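Local coordinates for protein putative secreted endoglycosylceramidase (Rhodococcus hoagii, PDB 6JYZ) that probably hydrolyses the O-glycosidic bond of galactosylceramide-type glycolipids, as a family 5 glycoside hydrolase, at residues A[36-44]-A[409-419]. Numbering follows the deposited sequence.
Sequences DGRTVLLRG and YPRAAPGLTEV. With IPA (isopropyl alcohol), chain C; EDO (1,2-ethanediol), chain F.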
ATOM      1  N   ASP A  36      -3.518 -17.544  15.727  1.00 19.28           N
ATOM      2  CA  ASP A  36      -3.357 -18.998  15.782  1.00 24.45           C
ATOM      3  C   ASP A  36      -1.845 -19.308  15.681  1.00 23.37           C
ATOM      4  O   ASP A  36      -1.432 -20.486  15.632  1.00 24.18           O
ATOM      5  CB  ASP A  36      -4.127 -19.689  14.638  1.00 27.62           C
ATOM      6  CG  ASP A  36      -5.583 -19.316  14.341  1.00 42.72           C
ATOM      7  OD1 ASP A  36      -6.329 -19.202  15.333  1.00 38.64           O
ATOM      8  OD2 ASP A  36      -5.972 -19.174  13.071  1.00 40.24           O
ATOM      9  N   GLY A  37      -0.970 -18.300  15.602  1.00 18.25           N
ATOM     10  CA  GLY A  37       0.474 -18.463  15.562  1.00 18.03           C
ATOM     11  C   GLY A  37       1.053 -18.630  14.151  1.00 14.10           C
ATOM     12  O   GLY A  37       2.273 -18.787  14.083  1.00 16.64           O
ATOM     13  N   ARG A  38       0.258 -18.602  13.106  1.00 13.62           N
ATOM     14  CA  ARG A  38       0.799 -18.829  11.774  1.00 12.75           C
ATOM     15  C   ARG A  38       1.449 -17.582  11.207  1.00 11.84           C
ATOM     16  O   ARG A  38       0.996 -16.466  11.485  1.00 12.69           O
ATOM     17  CB  ARG A  38      -0.323 -19.214  10.832  1.00 13.68           C
ATOM     18  CG  ARG A  38      -0.990 -20.478  11.401  1.00 16.89           C
ATOM     19  CD  ARG A  38      -2.122 -20.967  10.545  1.00 17.09           C
ATOM     20  NE  ARG A  38      -3.119 -19.953  10.328  1.00 15.82           N
ATOM     21  CZ  ARG A  38      -4.045 -20.072   9.416  1.00 16.05           C
ATOM     22  NH1 ARG A  38      -4.095 -21.161   8.646  1.00 16.93           N
ATOM     23  NH2 ARG A  38      -4.940 -19.108   9.201  1.00 19.46           N
ATOM     24  N   THR A  39       2.566 -17.742  10.528  1.00 10.49           N
ATOM     25  CA  THR A  39       3.190 -16.654   9.795  1.00 11.26           C
ATOM     26  C   THR A  39       2.351 -16.339   8.572  1.00 11.33           C
ATOM     27  O   THR A  39       1.995 -17.243   7.787  1.00 11.71           O
ATOM     28  CB  THR A  39       4.581 -17.091   9.352  1.00 11.04           C
ATOM     29  OG1 THR A  39       5.321 -17.445  10.515  1.00 13.71           O
ATOM     30  CG2 THR A  39       5.284 -15.990   8.610  1.00 12.37           C
ATOM     31  N   VAL A  40       2.020 -15.057   8.363  1.00 10.60           N
ATOM     32  CA  VAL A  40       1.139 -14.651   7.295  1.00 10.43           C
ATOM     33  C   VAL A  40       1.896 -13.842   6.265  1.00 10.71           C
ATOM     34  O   VAL A  40       2.486 -12.813   6.638  1.00 11.33           O
ATOM     35  CB  VAL A  40      -0.092 -13.919   7.877  1.00 11.04           C
ATOM     36  CG1 VAL A  40      -0.953 -13.375   6.735  1.00 14.18           C
ATOM     37  CG2 VAL A  40      -0.912 -14.882   8.747  1.00 12.83           C
ATOM     38  N   LEU A  41       1.778 -14.168   4.987  1.00 10.14           N
ATOM     39  CA  LEU A  41       2.293 -13.337   3.924  1.00  9.88           C
ATOM     40  C   LEU A  41       1.108 -12.642   3.292  1.00 10.06           C
ATOM     41  O   LEU A  41       0.205 -13.281   2.724  1.00 11.01           O
ATOM     42  CB  LEU A  41       3.040 -14.207   2.878  1.00 10.52           C
ATOM     43  CG  LEU A  41       4.326 -14.900   3.358  1.00 10.68           C
ATOM     44  CD1 LEU A  41       4.926 -15.687   2.217  1.00 12.12           C
ATOM     45  CD2 LEU A  41       5.347 -13.869   3.897  1.00 12.83           C
ATOM     46  N   LEU A  42       1.158 -11.315   3.341  1.00  9.46           N
ATOM     47  CA  LEU A  42       0.100 -10.454   2.826  1.00  9.65           C
ATOM     48  C   LEU A  42       0.566  -9.915   1.494  1.00  9.47           C
ATOM     49  O   LEU A  42       1.381  -8.941   1.478  1.00 10.03           O
ATOM     50  CB  LEU A  42      -0.214  -9.321   3.809  1.00 10.04           C
ATOM     51  CG  LEU A  42      -0.817  -9.760   5.148  1.00 10.45           C
ATOM     52  CD1 LEU A  42      -0.871  -8.540   6.061  1.00 11.56           C
ATOM     53  CD2 LEU A  42      -2.206 -10.375   4.915  1.00 12.63           C
ATOM     54  N   ARG A  43       0.114 -10.492   0.374  1.00  9.26           N
ATOM     55  CA  ARG A  43       0.530 -10.063  -0.958  1.00 10.33           C
ATOM     56  C   ARG A  43      -0.680  -9.677  -1.751  1.00  9.49           C
ATOM     57  O   ARG A  43      -1.678 -10.437  -1.820  1.00 10.25           O
ATOM     58  CB  ARG A  43       1.283 -11.225  -1.604  1.00 12.69           C
ATOM     59  CG  ARG A  43       2.620 -11.315  -0.835  1.00 15.65           C
ATOM     60  CD  ARG A  43       3.545 -12.266  -1.536  1.00 17.70           C
ATOM     61  NE  ARG A  43       4.801 -12.374  -0.791  1.00 13.49           N
ATOM     62  CZ  ARG A  43       5.660 -13.275  -1.187  1.00 12.59           C
ATOM     63  NH1 ARG A  43       5.390 -14.027  -2.255  1.00 14.83           N
ATOM     64  NH2 ARG A  43       6.751 -13.462  -0.476  1.00 12.10           N
ATOM     65  N   GLY A  44      -0.626  -8.528  -2.410  1.00  9.50           N
ATOM     66  CA  GLY A  44      -1.809  -8.076  -3.141  1.00  9.79           C
ATOM     67  C   GLY A  44      -1.518  -6.782  -3.873  1.00  9.21           C
ATOM     68  O   GLY A  44      -0.398  -6.579  -4.365  1.00  9.76           O
ATOM     69  N   TYR A 409       2.370 -18.999  -3.387  1.00 10.24           N
ATOM     70  CA  TYR A 409       2.972 -18.645  -2.107  1.00  9.52           C
ATOM     71  C   TYR A 409       2.152 -19.213  -0.968  1.00  9.89           C
ATOM     72  O   TYR A 409       0.938 -19.403  -1.124  1.00 10.59           O
ATOM     73  CB  TYR A 409       3.123 -17.095  -1.924  1.00 10.37           C
ATOM     74  CG  TYR A 409       1.821 -16.325  -1.722  1.00  9.44           C
ATOM     75  CD1 TYR A 409       0.933 -16.177  -2.765  1.00 10.94           C
ATOM     76  CD2 TYR A 409       1.511 -15.812  -0.487  1.00 10.18           C
ATOM     77  CE1 TYR A 409      -0.289 -15.509  -2.593  1.00 11.17           C
ATOM     78  CE2 TYR A 409       0.308 -15.117  -0.302  1.00 10.52           C
ATOM     79  CZ  TYR A 409      -0.585 -15.000  -1.344  1.00 10.71           C
ATOM     80  OH  TYR A 409      -1.767 -14.296  -1.136  1.00 11.99           O
ATOM     81  N   PRO A 410       2.736 -19.379   0.201  1.00  9.67           N
ATOM     82  CA  PRO A 410       1.980 -19.751   1.405  1.00 10.84           C
ATOM     83  C   PRO A 410       1.329 -18.496   1.993  1.00 11.38           C
ATOM     84  O   PRO A 410       2.035 -17.533   2.386  1.00 11.48           O
ATOM     85  CB  PRO A 410       3.034 -20.341   2.357  1.00 11.35           C
ATOM     86  CG  PRO A 410       4.332 -19.606   1.937  1.00 10.87           C
ATOM     87  CD  PRO A 410       4.221 -19.373   0.451  1.00 10.60           C
ATOM     88  N   ARG A 411       0.020 -18.477   2.068  1.00 10.43           N
ATOM     89  CA  ARG A 411      -0.719 -17.406   2.737  1.00 11.01           C
ATOM     90  C   ARG A 411      -0.487 -17.417   4.231  1.00 10.56           C
ATOM     91  O   ARG A 411      -0.265 -16.362   4.881  1.00 11.67           O
ATOM     92  CB  ARG A 411      -2.221 -17.523   2.444  1.00 11.51           C
ATOM     93  CG  ARG A 411      -2.587 -17.392   0.971  1.00 11.98           C
ATOM     94  CD  ARG A 411      -4.033 -17.931   0.777  1.00 13.48           C
ATOM     95  NE  ARG A 411      -5.039 -17.282   1.623  1.00 12.53           N
ATOM     96  CZ  ARG A 411      -5.930 -16.362   1.231  1.00 11.56           C
ATOM     97  NH1 ARG A 411      -6.010 -15.958  -0.002  1.00 11.65           N
ATOM     98  NH2 ARG A 411      -6.694 -15.877   2.181  1.00 13.12           N
ATOM     99  N   ALA A 412      -0.528 -18.590   4.838  1.00 11.15           N
ATOM    100  CA  ALA A 412      -0.393 -18.763   6.266  1.00 11.54           C
ATOM    101  C   ALA A 412       0.283 -20.093   6.539  1.00 11.97           C
ATOM    102  O   ALA A 412      -0.133 -21.117   5.933  1.00 13.55           O
ATOM    103  CB  ALA A 412      -1.747 -18.688   6.971  1.00 13.67           C
ATOM    104  N   ALA A 413       1.309 -20.099   7.377  1.00 11.12           N
ATOM    105  CA  ALA A 413       2.028 -21.345   7.617  1.00 12.09           C
ATOM    106  C   ALA A 413       2.650 -21.294   8.972  1.00 12.87           C
ATOM    107  O   ALA A 413       3.289 -20.271   9.311  1.00 13.02           O
ATOM    108  CB  ALA A 413       3.061 -21.561   6.586  1.00 15.33           C
ATOM    109  N   PRO A 414       2.488 -22.287   9.841  1.00 13.49           N
ATOM    110  CA  PRO A 414       3.029 -22.217  11.193  1.00 14.34           C
ATOM    111  C   PRO A 414       4.542 -22.366  11.199  1.00 13.27           C
ATOM    112  O   PRO A 414       5.107 -23.281  10.577  1.00 14.79           O
ATOM    113  CB  PRO A 414       2.381 -23.419  11.928  1.00 16.34           C
ATOM    114  CG  PRO A 414       2.168 -24.359  10.862  1.00 16.84           C
ATOM    115  CD  PRO A 414       1.792 -23.575   9.584  1.00 15.64           C
ATOM    116  N   GLY A 415       5.272 -21.490  11.863  1.00 12.52           N
ATOM    117  CA  GLY A 415       6.722 -21.617  11.946  1.00 12.58           C
ATOM    118  C   GLY A 415       7.350 -21.602  10.573  1.00 11.82           C
ATOM    119  O   GLY A 415       8.348 -22.288  10.382  1.00 12.99           O
ATOM    120  N   LEU A 416       6.894 -20.782   9.609  1.00 12.08           N
ATOM    121  CA  LEU A 416       7.513 -20.707   8.303  1.00 11.57           C
ATOM    122  C   LEU A 416       8.986 -20.359   8.434  1.00 11.67           C
ATOM    123  O   LEU A 416       9.330 -19.418   9.164  1.00 13.73           O
ATOM    124  CB  LEU A 416       6.790 -19.604   7.529  1.00 12.07           C
ATOM    125  CG  LEU A 416       7.195 -19.424   6.097  1.00 12.19           C
ATOM    126  CD1 LEU A 416       6.819 -20.623   5.205  1.00 13.10           C
ATOM    127  CD2 LEU A 416       6.535 -18.149   5.563  1.00 14.11           C
ATOM    128  N   THR A 417       9.847 -21.073   7.710  1.00 12.36           N
ATOM    129  CA  THR A 417      11.283 -20.779   7.723  1.00 11.96           C
ATOM    130  C   THR A 417      11.815 -20.397   6.367  1.00 12.57           C
ATOM    131  O   THR A 417      12.827 -19.657   6.346  1.00 14.66           O
ATOM    132  CB  THR A 417      12.115 -21.901   8.354  1.00 13.68           C
ATOM    133  OG1 THR A 417      11.860 -23.060   7.571  1.00 15.37           O
ATOM    134  CG2 THR A 417      11.800 -22.137   9.824  1.00 15.26           C
ATOM    135  N   GLU A 418      11.279 -20.879   5.260  1.00 12.01           N
ATOM    136  CA  GLU A 418      11.860 -20.585   3.976  1.00 13.02           C
ATOM    137  C   GLU A 418      10.753 -20.583   2.947  1.00 12.27           C
ATOM    138  O   GLU A 418       9.853 -21.437   2.972  1.00 13.14           O
ATOM    139  CB  GLU A 418      12.845 -21.695   3.593  1.00 17.24           C
ATOM    140  CG  GLU A 418      14.140 -21.682   4.346  1.00 28.36           C
ATOM    141  CD  GLU A 418      15.177 -22.705   3.876  1.00 38.75           C
ATOM    142  OE1 GLU A 418      15.129 -23.112   2.690  1.00 36.78           O
ATOM    143  OE2 GLU A 418      16.036 -23.081   4.715  1.00 46.68           O
ATOM    144  N   VAL A 419      10.834 -19.672   2.006  1.00 12.21           N
ATOM    145  CA  VAL A 419       9.960 -19.557   0.888  1.00 12.22           C
ATOM    146  C   VAL A 419      10.795 -19.388  -0.363  1.00 13.02           C
ATOM    147  O   VAL A 419      11.657 -18.479  -0.392  1.00 13.93           O
ATOM    148  CB  VAL A 419       9.007 -18.332   1.021  1.00 13.10           C
ATOM    149  CG1 VAL A 419       8.060 -18.267  -0.140  1.00 15.03           C
ATOM    150  CG2 VAL A 419       8.252 -18.409   2.330  1.00 13.86           C
TER
HETATM  151  C1  IPA C 502      -4.033 -15.782   5.429  1.00 30.23           C
HETATM  152  C2  IPA C 502      -5.070 -16.889   5.636  1.00 30.30           C
HETATM  153  C3  IPA C 502      -6.408 -16.403   6.090  1.00 32.81           C
HETATM  154  O2  IPA C 502      -5.327 -17.556   4.394  1.00 22.94           O
HETATM  155  C1  EDO F 505      12.427 -23.772   0.326  1.00 33.47           C
HETATM  156  O1  EDO F 505      13.064 -24.291   1.490  1.00 33.04           O
HETATM  157  C2  EDO F 505      11.853 -24.907  -0.393  1.00 30.50           C
HETATM  158  O2  EDO F 505      12.668 -26.064  -0.482  1.00 32.99           O
HETATM  159  O   HOH W   1       4.624 -18.863  12.753  1.00 13.84           O
HETATM  160  O   HOH W   2       8.009 -17.285  10.306  1.00 14.91           O
HETATM  161  O   HOH W   3       2.964 -18.045   5.107  1.00 17.43           O
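Thr39 and Ala413 form the hydrogen-bonded pair of a short antiparallel ladder that joins the (beta/alpha)8 barrel of this family 5 glycoside hydrolase to its C-terminal beta-sandwich domain. Thr39 N reaches Ala413 O at 2.9 Å, rising 46° out of the carbonyl plane, whereas the return bond from Ala413 N meets Thr39 O in plane. Two residues on, where the chain turns a corner at Arg411 and Ala412, Leu41 N donates a hydrogen bond to Arg411 O (3.0 Å). The Leu41 side chain packs on Pro410 and Tyr409 just before that corner. Its CB lies 3.5 Å from Pro410 O and also touches the Tyr409 ring at CD2; CG lies 3.6 Å from the same oxygen; CD1 is 3.4 Å from Pro410 O and also packs on Pro410 CG, with Leu416 CD2 and Val419 CG2 a little farther off, and lies over one face of the Arg43 guanidinium, offset toward its rim. With CG anti to the carbonyl carbon (chi1 -66°), the branch is directed between strand 409-414 and strand 416-420. Arg43 runs extended past Tyr409 in the opposite direction, its guanidinium only 21° from parallel to the ring and held by Asn351 and Ile355 O, while Tyr409 OH bonds to Gly78 O. At the other end, Ala412 CB sits over the centre of the Arg38 guanidinium, 3.6 Å from CZ. A bend at chi3 helps bring that group over the methyl, and salt bridges to Asp34 and Glu433 grip it. On the opposite face of the ladder, Thr39 crosses Leu416 nearly at right angles, Thr39 CG2 3.9 Å from Leu416 CD2. Beside the type II turn from Ala413 to Leu416, Thr39 OG1 binds two waters: one accepts from Gly415 N and donates to Gly37 O, and the other donates to Leu416 O at 2.8 Å.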